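Long-range contacts in ferripyochelin binding protein (PDB 3R3R), which binds zinc and, as a member of the gamma-class carbonic anhydrase family, may act on carbon dioxide, although its exact activity is not established: residues V47-N53 with V68-K74; I120-M126 with R138-L144; G58-Q64 with I86-V92; Q20-I24 with K175-L179. Numbering follows the deposited sequence.

Contact 1 (V47-N53 with V68-K74); sequences VIRGDVN and VLHVTHK. With ZN (zinc ion), chain B.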
loop_
_atom_site.group_PDB
_atom_site.type_symbol
_atom_site.label_atom_id
_atom_site.label_comp_id
_atom_site.label_asym_id
_atom_site.label_seq_id
_atom_site.Cartn_x
_atom_site.Cartn_y
_atom_site.Cartn_z
ATOM N N VAL A 47 5.712 -8.010 -2.687
ATOM C CA VAL A 47 6.572 -7.372 -3.688
ATOM C C VAL A 47 6.178 -5.914 -3.845
ATOM O O VAL A 47 4.998 -5.615 -4.049
ATOM C CB VAL A 47 6.436 -8.021 -5.080
ATOM C CG1 VAL A 47 7.434 -7.389 -6.059
ATOM C CG2 VAL A 47 6.649 -9.535 -5.005
ATOM N N ILE A 48 7.152 -5.005 -3.761
ATOM C CA ILE A 48 6.921 -3.591 -4.072
ATOM C C ILE A 48 7.946 -3.232 -5.126
ATOM O O ILE A 48 9.139 -3.211 -4.833
ATOM C CB ILE A 48 7.069 -2.664 -2.853
ATOM C CG1 ILE A 48 6.260 -3.209 -1.668
ATOM C CG2 ILE A 48 6.624 -1.257 -3.236
ATOM C CD1 ILE A 48 6.327 -2.371 -0.397
ATOM N N ARG A 49 7.496 -2.979 -6.354
ATOM C CA ARG A 49 8.409 -2.802 -7.471
ATOM C C ARG A 49 8.279 -1.393 -8.043
ATOM O O ARG A 49 7.346 -1.104 -8.800
ATOM C CB ARG A 49 8.177 -3.898 -8.522
ATOM C CG ARG A 49 9.177 -3.869 -9.673
ATOM C CD ARG A 49 9.396 -5.235 -10.328
ATOM N NE ARG A 49 8.206 -5.845 -10.937
ATOM C CZ ARG A 49 7.770 -5.624 -12.182
ATOM N NH1 ARG A 49 6.705 -6.285 -12.644
ATOM N NH2 ARG A 49 8.396 -4.760 -12.985
ATOM N N GLY A 50 9.177 -0.512 -7.622
ATOM C CA GLY A 50 9.173 0.872 -8.071
ATOM C C GLY A 50 10.226 1.102 -9.138
ATOM O O GLY A 50 11.119 1.930 -8.966
ATOM N N ASP A 51 10.133 0.363 -10.232
ATOM C CA ASP A 51 11.148 0.475 -11.272
ATOM C C ASP A 51 10.812 1.478 -12.367
ATOM O O ASP A 51 11.522 2.464 -12.527
ATOM C CB ASP A 51 11.518 -0.916 -11.850
ATOM C CG ASP A 51 10.302 -1.781 -12.247
ATOM O OD1 ASP A 51 9.156 -1.319 -12.296
ATOM O OD2 ASP A 51 10.551 -2.961 -12.529
ATOM N N VAL A 52 9.701 1.279 -13.054
ATOM C CA VAL A 52 9.290 2.159 -14.141
ATOM C C VAL A 52 8.557 3.399 -13.632
ATOM O O VAL A 52 8.236 4.289 -14.389
ATOM C CB VAL A 52 8.476 1.413 -15.211
ATOM C CG1 VAL A 52 9.284 0.278 -15.764
ATOM C CG2 VAL A 52 7.155 0.905 -14.638
ATOM N N ASN A 53 8.284 3.423 -12.334
ATOM C CA ASN A 53 7.744 4.614 -11.691
ATOM C C ASN A 53 7.943 4.458 -10.184
ATOM O O ASN A 53 8.337 3.380 -9.730
ATOM C CB ASN A 53 6.279 4.824 -12.060
ATOM C CG ASN A 53 5.955 6.270 -12.323
ATOM O OD1 ASN A 53 6.388 7.163 -11.586
ATOM N ND2 ASN A 53 5.179 6.515 -13.372
ATOM N N VAL A 68 1.014 -7.286 -3.806
ATOM C CA VAL A 68 1.906 -6.853 -4.875
ATOM C C VAL A 68 1.557 -5.422 -5.230
ATOM O O VAL A 68 0.379 -5.116 -5.469
ATOM C CB VAL A 68 1.819 -7.760 -6.133
ATOM C CG1 VAL A 68 2.652 -7.163 -7.285
ATOM C CG2 VAL A 68 2.298 -9.182 -5.803
ATOM N N LEU A 69 2.591 -4.578 -5.281
ATOM C CA LEU A 69 2.459 -3.154 -5.567
ATOM C C LEU A 69 3.315 -2.837 -6.786
ATOM O O LEU A 69 4.531 -3.090 -6.777
ATOM C CB LEU A 69 2.954 -2.337 -4.366
ATOM C CG LEU A 69 1.982 -2.129 -3.194
ATOM C CD1 LEU A 69 1.528 -3.452 -2.562
ATOM C CD2 LEU A 69 2.620 -1.242 -2.147
ATOM N N HIS A 70 2.686 -2.304 -7.834
ATOM C CA HIS A 70 3.422 -1.903 -9.024
ATOM C C HIS A 70 2.797 -0.628 -9.615
ATOM O O HIS A 70 1.918 -0.012 -9.005
ATOM C CB HIS A 70 3.512 -3.067 -10.026
ATOM C CG HIS A 70 4.540 -2.869 -11.101
ATOM N ND1 HIS A 70 4.286 -3.094 -12.439
ATOM C CD2 HIS A 70 5.828 -2.446 -11.031
ATOM C CE1 HIS A 70 5.373 -2.828 -13.142
ATOM N NE2 HIS A 70 6.323 -2.435 -12.312
ATOM N N VAL A 71 3.305 -0.229 -10.780
ATOM C CA VAL A 71 3.133 1.110 -11.326
ATOM C C VAL A 71 3.176 1.026 -12.853
ATOM O O VAL A 71 3.660 0.028 -13.405
ATOM C CB VAL A 71 4.283 2.029 -10.852
ATOM C CG1 VAL A 71 4.130 2.366 -9.367
ATOM C CG2 VAL A 71 5.667 1.402 -11.139
ATOM N N THR A 72 2.683 2.063 -13.534
ATOM C CA THR A 72 2.736 2.120 -14.990
ATOM C C THR A 72 3.842 3.074 -15.445
ATOM O O THR A 72 4.043 4.160 -14.879
ATOM C CB THR A 72 1.353 2.516 -15.576
ATOM O OG1 THR A 72 0.449 1.428 -15.343
ATOM C CG2 THR A 72 1.411 2.756 -17.086
ATOM N N HIS A 73 4.567 2.641 -16.467
ATOM C CA HIS A 73 5.697 3.376 -17.020
ATOM C C HIS A 73 5.292 4.676 -17.696
ATOM O O HIS A 73 4.115 4.909 -18.025
ATOM C CB HIS A 73 6.446 2.468 -18.005
ATOM C CG HIS A 73 5.776 2.321 -19.339
ATOM N ND1 HIS A 73 4.635 1.567 -19.520
ATOM C CD2 HIS A 73 6.105 2.808 -20.560
ATOM C CE1 HIS A 73 4.286 1.603 -20.794
ATOM N NE2 HIS A 73 5.152 2.361 -21.442
ATOM N N LYS A 74 6.303 5.504 -17.936
ATOM C CA LYS A 74 6.133 6.817 -18.537
ATOM C C LYS A 74 6.315 6.684 -20.037
ATOM O O LYS A 74 7.270 6.051 -20.497
ATOM C CB LYS A 74 7.176 7.765 -17.950
ATOM C CG LYS A 74 7.007 7.951 -16.459
ATOM C CD LYS A 74 8.280 8.541 -15.856
ATOM C CE LYS A 74 8.158 8.653 -14.339
ATOM N NZ LYS A 74 9.426 9.077 -13.689
HETATM ZN ZN ZN B . 2.522 -3.696 -13.452
HETATM O O HOH W 1 8.946 4.839 -16.922
HETATM O O HOH W 2 2.757 -2.082 -15.071
HETATM O O HOH W 3 3.284 -4.356 -15.165
HETATM O O HOH W 4 0.727 -4.097 -14.863
#
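Strands 47-50 and 68-70 run parallel, their axes 4.8 Å apart at the closest and only 6° from alignment, as expected of neighbouring coils in a left-handed beta-helix. L69 makes both backbone bonds between them: its N donates to V47 O (2.9 Å), and its O accepts from R49 N (3.0 Å). I48 and L69 pack into the buried interior, I48 CG2 lying 4.0 Å from L69 CB, while V47 and V68 share the other face. Past I48 the contact becomes the zinc site. H70 ND1 sits 2.1 Å from ZN, whose other ligands are H99 and three waters. The far nitrogen, H70 NE2, donates to D51 OD1 at 3.0 Å, so both ring nitrogens are engaged. R49 lays its guanidinium over one face of that imidazole and forms a salt bridge from NH2 to D51 OD2 (2.8 Å), fixing the carboxylate. Beyond the strands, V52 CG2 meets V71 CG2 at 3.8 Å, and N53 ND2 donates to T72 O (3.0 Å) as well as to H80. At the far end water 1 bridges the backbones, donating to V52 O (2.7 Å) and accepting from K74 N (2.9 Å).

Contact 2 (I120-M126 with R138-L144); sequences IIEDDVM and RLESGYL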
loop_
_atom_site.group_PDB
_atom_site.type_symbol
_atom_site.label_atom_id
_atom_site.label_comp_id
_atom_site.label_asym_id
_atom_site.label_seq_id
_atom_site.Cartn_x
_atom_site.Cartn_y
_atom_site.Cartn_z
ATOM N N ILE A 120 -8.368 6.974 -7.391
ATOM C CA ILE A 120 -8.082 7.887 -6.297
ATOM C C ILE A 120 -9.009 7.540 -5.155
ATOM O O ILE A 120 -10.221 7.670 -5.280
ATOM C CB ILE A 120 -8.303 9.349 -6.715
ATOM C CG1 ILE A 120 -7.354 9.722 -7.862
ATOM C CG2 ILE A 120 -8.089 10.258 -5.527
ATOM C CD1 ILE A 120 -7.667 11.042 -8.509
ATOM N N ILE A 121 -8.441 7.051 -4.058
ATOM C CA ILE A 121 -9.233 6.708 -2.886
ATOM C C ILE A 121 -9.014 7.821 -1.874
ATOM O O ILE A 121 -7.885 8.063 -1.447
ATOM C CB ILE A 121 -8.824 5.350 -2.291
ATOM C CG1 ILE A 121 -8.909 4.247 -3.356
ATOM C CG2 ILE A 121 -9.741 5.033 -1.106
ATOM C CD1 ILE A 121 -8.473 2.879 -2.867
ATOM N N GLU A 122 -10.074 8.536 -1.533
ATOM C CA GLU A 122 -9.957 9.631 -0.582
ATOM C C GLU A 122 -9.744 9.117 0.856
ATOM O O GLU A 122 -9.769 7.901 1.114
ATOM C CB GLU A 122 -11.188 10.524 -0.700
ATOM C CG GLU A 122 -11.301 11.181 -2.088
ATOM C CD GLU A 122 -12.526 12.082 -2.238
ATOM O OE1 GLU A 122 -13.263 12.261 -1.246
ATOM O OE2 GLU A 122 -12.759 12.606 -3.351
ATOM N N ASP A 123 -9.500 10.033 1.791
ATOM C CA ASP A 123 -9.239 9.653 3.178
ATOM C C ASP A 123 -10.464 8.977 3.793
ATOM O O ASP A 123 -11.593 9.231 3.373
ATOM C CB ASP A 123 -8.932 10.899 4.030
ATOM C CG ASP A 123 -7.739 11.709 3.534
ATOM O OD1 ASP A 123 -6.852 11.212 2.827
ATOM O OD2 ASP A 123 -7.666 12.882 3.922
ATOM N N ASP A 124 -10.250 8.163 4.828
ATOM C CA ASP A 124 -11.352 7.624 5.644
ATOM C C ASP A 124 -12.316 6.793 4.790
ATOM O O ASP A 124 -13.527 7.042 4.761
ATOM C CB ASP A 124 -12.097 8.742 6.374
ATOM C CG ASP A 124 -11.205 9.489 7.345
ATOM O OD1 ASP A 124 -10.579 8.829 8.192
ATOM O OD2 ASP A 124 -11.101 10.729 7.245
ATOM N N VAL A 125 -11.772 5.791 4.104
ATOM C CA VAL A 125 -12.561 4.929 3.236
ATOM C C VAL A 125 -12.280 3.484 3.599
ATOM O O VAL A 125 -11.140 3.128 3.953
ATOM C CB VAL A 125 -12.201 5.165 1.747
ATOM C CG1 VAL A 125 -12.767 4.067 0.830
ATOM C CG2 VAL A 125 -12.713 6.528 1.304
ATOM N N MET A 126 -13.324 2.651 3.540
ATOM C CA MET A 126 -13.130 1.211 3.670
ATOM C C MET A 126 -13.563 0.521 2.404
ATOM O O MET A 126 -14.626 0.825 1.847
ATOM C CB MET A 126 -13.953 0.653 4.823
ATOM C CG MET A 126 -13.757 -0.824 5.111
ATOM S SD MET A 126 -14.752 -1.262 6.562
ATOM C CE MET A 126 -14.582 0.228 7.535
ATOM N N ARG A 138 -12.752 7.400 -8.685
ATOM C CA ARG A 138 -12.580 8.159 -7.450
ATOM C C ARG A 138 -13.543 7.617 -6.396
ATOM O O ARG A 138 -14.743 7.516 -6.661
ATOM C CB ARG A 138 -12.844 9.654 -7.691
ATOM C CG ARG A 138 -12.808 10.485 -6.415
ATOM C CD ARG A 138 -13.007 11.964 -6.700
ATOM N NE ARG A 138 -11.810 12.551 -7.296
ATOM C CZ ARG A 138 -10.763 13.004 -6.608
ATOM N NH1 ARG A 138 -10.749 12.944 -5.278
ATOM N NH2 ARG A 138 -9.719 13.508 -7.253
ATOM N N LEU A 139 -13.025 7.278 -5.214
ATOM C CA LEU A 139 -13.851 6.820 -4.099
ATOM C C LEU A 139 -13.938 7.933 -3.066
ATOM O O LEU A 139 -12.939 8.349 -2.484
ATOM C CB LEU A 139 -13.263 5.573 -3.445
ATOM C CG LEU A 139 -13.095 4.369 -4.376
ATOM C CD1 LEU A 139 -12.951 3.086 -3.582
ATOM C CD2 LEU A 139 -14.245 4.252 -5.361
ATOM N N GLU A 140 -15.156 8.403 -2.854
ATOM C CA GLU A 140 -15.471 9.514 -1.972
ATOM C C GLU A 140 -15.196 9.187 -0.499
ATOM O O GLU A 140 -15.568 8.117 -0.005
ATOM C CB GLU A 140 -16.970 9.813 -2.173
ATOM C CG GLU A 140 -17.562 10.942 -1.422
ATOM C CD GLU A 140 -19.001 11.270 -1.856
ATOM O OE1 GLU A 140 -19.707 10.456 -2.514
ATOM O OE2 GLU A 140 -19.438 12.366 -1.498
ATOM N N SER A 141 -14.621 10.155 0.209
ATOM C CA SER A 141 -14.283 10.012 1.618
ATOM C C SER A 141 -15.487 9.656 2.492
ATOM O O SER A 141 -16.578 10.203 2.305
ATOM C CB SER A 141 -13.652 11.318 2.110
ATOM O OG SER A 141 -13.353 11.225 3.481
ATOM N N GLY A 142 -15.294 8.737 3.440
ATOM C CA GLY A 142 -16.289 8.482 4.467
ATOM C C GLY A 142 -17.310 7.401 4.178
ATOM O O GLY A 142 -18.305 7.295 4.892
ATOM N N TYR A 143 -17.032 6.580 3.167
ATOM C CA TYR A 143 -17.950 5.534 2.725
ATOM C C TYR A 143 -17.300 4.158 2.671
ATOM O O TYR A 143 -16.064 4.022 2.609
ATOM C CB TYR A 143 -18.513 5.845 1.330
ATOM C CG TYR A 143 -19.474 7.003 1.323
ATOM C CD1 TYR A 143 -19.011 8.314 1.316
ATOM C CD2 TYR A 143 -20.849 6.796 1.346
ATOM C CE1 TYR A 143 -19.895 9.381 1.328
ATOM C CE2 TYR A 143 -21.735 7.858 1.350
ATOM C CZ TYR A 143 -21.254 9.140 1.345
ATOM O OH TYR A 143 -22.151 10.183 1.344
ATOM N N LEU A 144 -18.173 3.153 2.717
ATOM C CA LEU A 144 -17.849 1.765 2.439
ATOM C C LEU A 144 -18.111 1.471 0.969
ATOM O O LEU A 144 -19.184 1.798 0.449
ATOM C CB LEU A 144 -18.742 0.860 3.285
ATOM C CG LEU A 144 -18.680 -0.633 2.945
ATOM C CD1 LEU A 144 -17.299 -1.188 3.270
ATOM C CD2 LEU A 144 -19.748 -1.414 3.698
HETATM O O HOH W 5 -11.686 12.720 5.555
#
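This is coil-on-coil stacking around a corner, late in the chain: 120-126 and 138-144 each leave one parallel sheet and enter the next. Before the corner, L139 N donates to I120 O (2.8 Å) and E122 N to L139 O (3.0 Å); after it, M126 N donates to Y143 O (3.2 Å). Such repeated, stacked corners build the left-handed beta-helix of hexapeptide-repeat proteins. E122 works with both carboxylate oxygens, OE1 accepting from S141 N at 2.9 Å and OE2 forming a salt bridge with R138 NH1 at 2.8 Å, while I120 CG2 lies over a face of the guanidinium. S141, second residue of the type II turn from E140 to Y143, donates from OG to D123 O (2.7 Å). G142, next in that turn, has a positive phi and sends its N to D124 O (2.8 Å). D124 OD1 pairs with R106, one coil back. I121 CG1 and L139 CD1 meet at 4.2 Å in the interior, and M126 CG lies 4.0 Å from L144 CD1 on an outer face.

Contact 3 (G58-Q64 with I86-V92); sequences GARTNIQ and IGEDVTV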
loop_
_atom_site.group_PDB
_atom_site.type_symbol
_atom_site.label_atom_id
_atom_site.label_comp_id
_atom_site.label_asym_id
_atom_site.label_seq_id
_atom_site.Cartn_x
_atom_site.Cartn_y
_atom_site.Cartn_z
ATOM N N GLY A 58 3.236 6.342 3.008
ATOM C CA GLY A 58 3.254 7.252 4.139
ATOM C C GLY A 58 3.386 6.566 5.489
ATOM O O GLY A 58 3.268 5.339 5.606
ATOM N N ALA A 59 3.609 7.373 6.522
ATOM C CA ALA A 59 3.938 6.871 7.851
ATOM C C ALA A 59 2.840 5.991 8.450
ATOM O O ALA A 59 1.637 6.240 8.270
ATOM C CB ALA A 59 4.282 8.029 8.804
ATOM N N ARG A 60 3.272 4.960 9.174
ATOM C CA ARG A 60 2.372 4.108 9.951
ATOM C C ARG A 60 1.417 3.317 9.075
ATOM O O ARG A 60 0.326 2.958 9.504
ATOM C CB ARG A 60 1.601 4.924 11.012
ATOM C CG ARG A 60 2.509 5.691 11.994
ATOM C CD ARG A 60 1.722 6.624 12.918
ATOM N NE ARG A 60 0.878 7.528 12.151
ATOM C CZ ARG A 60 1.292 8.653 11.568
ATOM N NH1 ARG A 60 2.548 9.092 11.696
ATOM N NH2 ARG A 60 0.431 9.363 10.856
ATOM N N THR A 61 1.845 3.032 7.851
ATOM C CA THR A 61 1.053 2.232 6.919
ATOM C C THR A 61 1.578 0.806 6.860
ATOM O O THR A 61 2.797 0.582 6.853
ATOM C CB THR A 61 1.055 2.912 5.541
ATOM O OG1 THR A 61 0.166 4.036 5.630
ATOM C CG2 THR A 61 0.648 1.962 4.394
ATOM N N ASN A 62 0.648 -0.155 6.869
ATOM C CA ASN A 62 0.989 -1.558 6.750
ATOM C C ASN A 62 0.625 -2.080 5.368
ATOM O O ASN A 62 -0.447 -1.777 4.826
ATOM C CB ASN A 62 0.357 -2.401 7.873
ATOM C CG ASN A 62 -1.155 -2.252 7.966
ATOM O OD1 ASN A 62 -1.688 -1.335 8.645
ATOM N ND2 ASN A 62 -1.853 -3.144 7.307
ATOM N N ILE A 63 1.549 -2.849 4.807
ATOM C CA ILE A 63 1.329 -3.562 3.568
ATOM C C ILE A 63 1.381 -5.049 3.902
ATOM O O ILE A 63 2.453 -5.606 4.163
ATOM C CB ILE A 63 2.405 -3.229 2.490
ATOM C CG1 ILE A 63 2.563 -1.708 2.274
ATOM C CG2 ILE A 63 2.058 -3.941 1.183
ATOM C CD1 ILE A 63 1.309 -1.001 1.824
ATOM N N GLN A 64 0.216 -5.684 3.909
ATOM C CA GLN A 64 0.102 -7.028 4.453
ATOM C C GLN A 64 0.511 -8.139 3.489
ATOM O O GLN A 64 0.706 -7.932 2.270
ATOM C CB GLN A 64 -1.300 -7.257 5.014
ATOM C CG GLN A 64 -1.593 -6.393 6.212
ATOM C CD GLN A 64 -3.040 -6.550 6.662
ATOM O OE1 GLN A 64 -3.695 -7.558 6.340
ATOM N NE2 GLN A 64 -3.536 -5.592 7.420
ATOM N N ILE A 86 0.591 6.225 -1.516
ATOM C CA ILE A 86 -0.222 5.714 -0.417
ATOM C C ILE A 86 0.040 6.601 0.796
ATOM O O ILE A 86 1.198 6.882 1.119
ATOM C CB ILE A 86 0.134 4.240 -0.076
ATOM C CG1 ILE A 86 -0.001 3.341 -1.308
ATOM C CG2 ILE A 86 -0.706 3.712 1.112
ATOM C CD1 ILE A 86 0.513 1.937 -1.079
ATOM N N GLY A 87 -1.028 7.032 1.464
ATOM C CA GLY A 87 -0.914 7.951 2.588
ATOM C C GLY A 87 -0.535 7.303 3.902
ATOM O O GLY A 87 0.070 6.228 3.930
ATOM N N GLU A 88 -0.859 8.008 4.989
ATOM C CA GLU A 88 -0.517 7.625 6.353
ATOM C C GLU A 88 -1.637 6.817 7.004
ATOM O O GLU A 88 -2.815 6.998 6.675
ATOM C CB GLU A 88 -0.276 8.883 7.201
ATOM C CG GLU A 88 0.773 9.793 6.605
ATOM C CD GLU A 88 1.209 10.900 7.552
ATOM O OE1 GLU A 88 0.446 11.294 8.457
ATOM O OE2 GLU A 88 2.345 11.389 7.396
ATOM N N ASP A 89 -1.278 5.928 7.930
ATOM C CA ASP A 89 -2.257 5.142 8.699
ATOM C C ASP A 89 -3.168 4.330 7.787
ATOM O O ASP A 89 -4.362 4.176 8.062
ATOM C CB ASP A 89 -3.083 6.052 9.624
ATOM C CG ASP A 89 -2.219 6.789 10.630
ATOM O OD1 ASP A 89 -1.511 6.123 11.418
ATOM O OD2 ASP A 89 -2.193 8.030 10.589
ATOM N N VAL A 90 -2.594 3.830 6.696
ATOM C CA VAL A 90 -3.333 3.003 5.746
ATOM C C VAL A 90 -3.120 1.533 6.079
ATOM O O VAL A 90 -2.004 1.128 6.420
ATOM C CB VAL A 90 -2.902 3.305 4.282
ATOM C CG1 VAL A 90 -3.496 2.305 3.302
ATOM C CG2 VAL A 90 -3.316 4.725 3.904
ATOM N N THR A 91 -4.190 0.748 5.963
ATOM C CA THR A 91 -4.126 -0.696 6.094
ATOM C C THR A 91 -4.364 -1.329 4.738
ATOM O O THR A 91 -5.484 -1.308 4.224
ATOM C CB THR A 91 -5.182 -1.166 7.124
ATOM O OG1 THR A 91 -4.881 -0.583 8.402
ATOM C CG2 THR A 91 -5.190 -2.688 7.272
ATOM N N VAL A 92 -3.292 -1.821 4.124
ATOM C CA VAL A 92 -3.405 -2.583 2.885
ATOM C C VAL A 92 -3.481 -4.064 3.255
ATOM O O VAL A 92 -2.508 -4.645 3.726
ATOM C CB VAL A 92 -2.241 -2.272 1.912
ATOM C CG1 VAL A 92 -2.305 -3.171 0.671
ATOM C CG2 VAL A 92 -2.259 -0.779 1.539
HETATM O O HOH W 6 4.133 10.243 5.904
HETATM O O HOH W 7 3.152 11.511 10.252
#
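I86 opens the second segment by accepting G58 N at its O (2.8 Å), while its CD1 lies 4.2 Å from I63 CD1 in the core of the beta-helix. G87 O takes the T61 hydroxyl, OG1 donating over 2.8 Å; a side chain on G58 would clash with G87. At E88 the charges begin: OE1 forms a salt bridge to R60 NH2 (3.1 Å), and water 6 links OE2 to A59 N. D89 N donates to A59 O (3.0 Å), and its carboxylate grips R60 twice, OD1 to NE (2.9 Å) and OD2 to NH2 (3.0 Å). V90 N donates to T61 OG1 (3.0 Å), and V90 O receives N62 N (3.0 Å). T91 reaches S167 of helix 158-182 through OG1. V92 completes the parallel ladder, N to N62 O and O from Q64 N, both 2.9 Å, with CG2 3.6 Å from I63 CD1. At the corner, then, the T61 hydroxyl spans two backbone groups of the next coil, and R60 bridges two carboxylates, partly offsetting their charge, beside the apolar packing of I63, I86 and V92.

Contact 4 (Q20-I24 with K175-L179); sequences QRVMI and KDDYL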
loop_
_atom_site.group_PDB
_atom_site.type_symbol
_atom_site.label_atom_id
_atom_site.label_comp_id
_atom_site.label_asym_id
_atom_site.label_seq_id
_atom_site.Cartn_x
_atom_site.Cartn_y
_atom_site.Cartn_z
ATOM N N GLN A 20 12.387 5.657 9.801
ATOM C CA GLN A 20 12.714 5.021 11.071
ATOM C C GLN A 20 11.676 3.995 11.508
ATOM O O GLN A 20 10.484 4.139 11.232
ATOM C CB GLN A 20 12.899 6.085 12.154
ATOM C CG GLN A 20 14.028 7.060 11.843
ATOM C CD GLN A 20 15.378 6.370 11.737
ATOM O OE1 GLN A 20 15.793 5.659 12.652
ATOM N NE2 GLN A 20 16.063 6.567 10.615
ATOM N N ARG A 21 12.155 2.966 12.204
ATOM C CA ARG A 21 11.322 1.895 12.744
ATOM C C ARG A 21 10.513 1.214 11.637
ATOM O O ARG A 21 9.354 0.843 11.830
ATOM C CB ARG A 21 10.404 2.426 13.844
ATOM C CG ARG A 21 11.160 3.149 14.986
ATOM C CD ARG A 21 10.176 3.729 15.990
ATOM N NE ARG A 21 9.318 4.712 15.347
ATOM C CZ ARG A 21 9.657 5.982 15.146
ATOM N NH1 ARG A 21 10.830 6.447 15.574
ATOM N NH2 ARG A 21 8.804 6.788 14.532
ATOM N N VAL A 22 11.123 1.059 10.464
ATOM C CA VAL A 22 10.459 0.385 9.352
ATOM C C VAL A 22 10.750 -1.107 9.420
ATOM O O VAL A 22 11.909 -1.503 9.597
ATOM C CB VAL A 22 10.922 0.964 7.999
ATOM C CG1 VAL A 22 10.325 0.180 6.824
ATOM C CG2 VAL A 22 10.510 2.414 7.898
ATOM N N MET A 23 9.711 -1.934 9.302
ATOM C CA MET A 23 9.922 -3.365 9.155
ATOM C C MET A 23 9.784 -3.754 7.684
ATOM O O MET A 23 8.782 -3.430 7.055
ATOM C CB MET A 23 8.883 -4.161 9.949
ATOM C CG MET A 23 9.067 -5.667 9.822
ATOM S SD MET A 23 7.735 -6.597 10.629
ATOM C CE MET A 23 6.349 -6.195 9.569
ATOM N N ILE A 24 10.791 -4.427 7.140
ATOM C CA ILE A 24 10.655 -5.045 5.827
ATOM C C ILE A 24 10.988 -6.513 5.974
ATOM O O ILE A 24 12.136 -6.881 6.228
ATOM C CB ILE A 24 11.550 -4.410 4.752
ATOM C CG1 ILE A 24 11.346 -2.891 4.707
ATOM C CG2 ILE A 24 11.242 -5.027 3.391
ATOM C CD1 ILE A 24 12.647 -2.087 4.618
ATOM N N LYS A 175 4.101 -4.609 14.236
ATOM C CA LYS A 175 5.433 -4.562 13.631
ATOM C C LYS A 175 6.512 -4.257 14.684
ATOM O O LYS A 175 7.594 -4.830 14.634
ATOM C CB LYS A 175 5.510 -3.670 12.389
ATOM C CG LYS A 175 5.309 -2.219 12.615
ATOM C CD LYS A 175 6.601 -1.480 12.899
ATOM C CE LYS A 175 6.261 -0.029 13.104
ATOM N NZ LYS A 175 7.367 0.716 13.742
ATOM N N ASP A 176 6.205 -3.420 15.674
ATOM C CA ASP A 176 7.156 -3.183 16.753
ATOM C C ASP A 176 7.463 -4.441 17.581
ATOM O O ASP A 176 8.583 -4.619 18.054
ATOM C CB ASP A 176 6.684 -2.021 17.625
ATOM C CG ASP A 176 6.918 -0.670 16.966
ATOM O OD1 ASP A 176 7.816 -0.569 16.100
ATOM O OD2 ASP A 176 6.221 0.301 17.324
ATOM N N ASP A 177 6.479 -5.325 17.733
ATOM C CA ASP A 177 6.721 -6.616 18.378
ATOM C C ASP A 177 7.783 -7.389 17.611
ATOM O O ASP A 177 8.728 -7.911 18.199
ATOM C CB ASP A 177 5.443 -7.455 18.453
ATOM C CG ASP A 177 4.410 -6.891 19.423
ATOM O OD1 ASP A 177 4.757 -6.112 20.344
ATOM O OD2 ASP A 177 3.225 -7.254 19.275
ATOM N N TYR A 178 7.641 -7.470 16.293
ATOM C CA TYR A 178 8.646 -8.163 15.499
ATOM C C TYR A 178 10.011 -7.470 15.512
ATOM O O TYR A 178 11.037 -8.129 15.619
ATOM C CB TYR A 178 8.143 -8.375 14.075
ATOM C CG TYR A 178 7.043 -9.399 14.004
ATOM C CD1 TYR A 178 7.338 -10.760 14.014
ATOM C CD2 TYR A 178 5.707 -9.009 13.939
ATOM C CE1 TYR A 178 6.336 -11.709 13.938
ATOM C CE2 TYR A 178 4.688 -9.955 13.871
ATOM C CZ TYR A 178 5.015 -11.305 13.848
ATOM O OH TYR A 178 4.042 -12.270 13.780
ATOM N N LEU A 179 10.024 -6.147 15.427
ATOM C CA LEU A 179 11.281 -5.428 15.480
ATOM C C LEU A 179 11.979 -5.626 16.819
ATOM O O LEU A 179 13.210 -5.658 16.876
ATOM C CB LEU A 179 11.061 -3.946 15.222
ATOM C CG LEU A 179 10.636 -3.606 13.799
ATOM C CD1 LEU A 179 10.403 -2.104 13.673
ATOM C CD2 LEU A 179 11.672 -4.090 12.787
#
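M23 stretches across helix residues K175, Y178 and L179: its CE touches K175 CB (3.9 Å), its SD touches Y178 CB (3.9 Å), and its CB lies 4.0 Å from L179 CD2. SD is also 5.3 Å from the centroid of the Y178 ring, an oblique Met-aromatic contact, and W43 meets that ring as well. K175 and L179 stand one helical turn apart, tied by L179 N to K175 O at 2.9 Å, so both face the segment 20-24. The helix is the C-terminal one, 158-182, which packs along the flank of the left-handed beta-helix and here reaches an early coil, where R21, with positive phi, turns the corner into strand 23-24. K175 drives its amine into that corner: NZ donates to R21 O (2.8 Å) and forms a salt bridge with D176 OD1 (2.7 Å). D39, one coil further on, pairs with both K175 NZ and R21 NE, drawing the two positive side chains to one carboxylate. Beside the lysine, L179 CD1 covers R21 O at 3.6 Å.

Overall arrangement
Starting from the N terminus, 20-24 opens the outermost loop, which stays open for 150 residues until 175-179 returns along the flank and closes contact 4; the other three all nest inside it. Contact 1 opens at 47-53, contact 3 opens at 58-64, contact 1 closes at 68-74 and contact 3 at 86-92, so these two cross. They also touch in the interior, where L69 packs on I63 and I86. Contact 2 follows in series, with 11 residues between its segments. Contacts 2, 3 and 4 reach the same sheet, contacts 2 and 4 on opposite sides of the chain's centre, with their own centres about 28 Å apart.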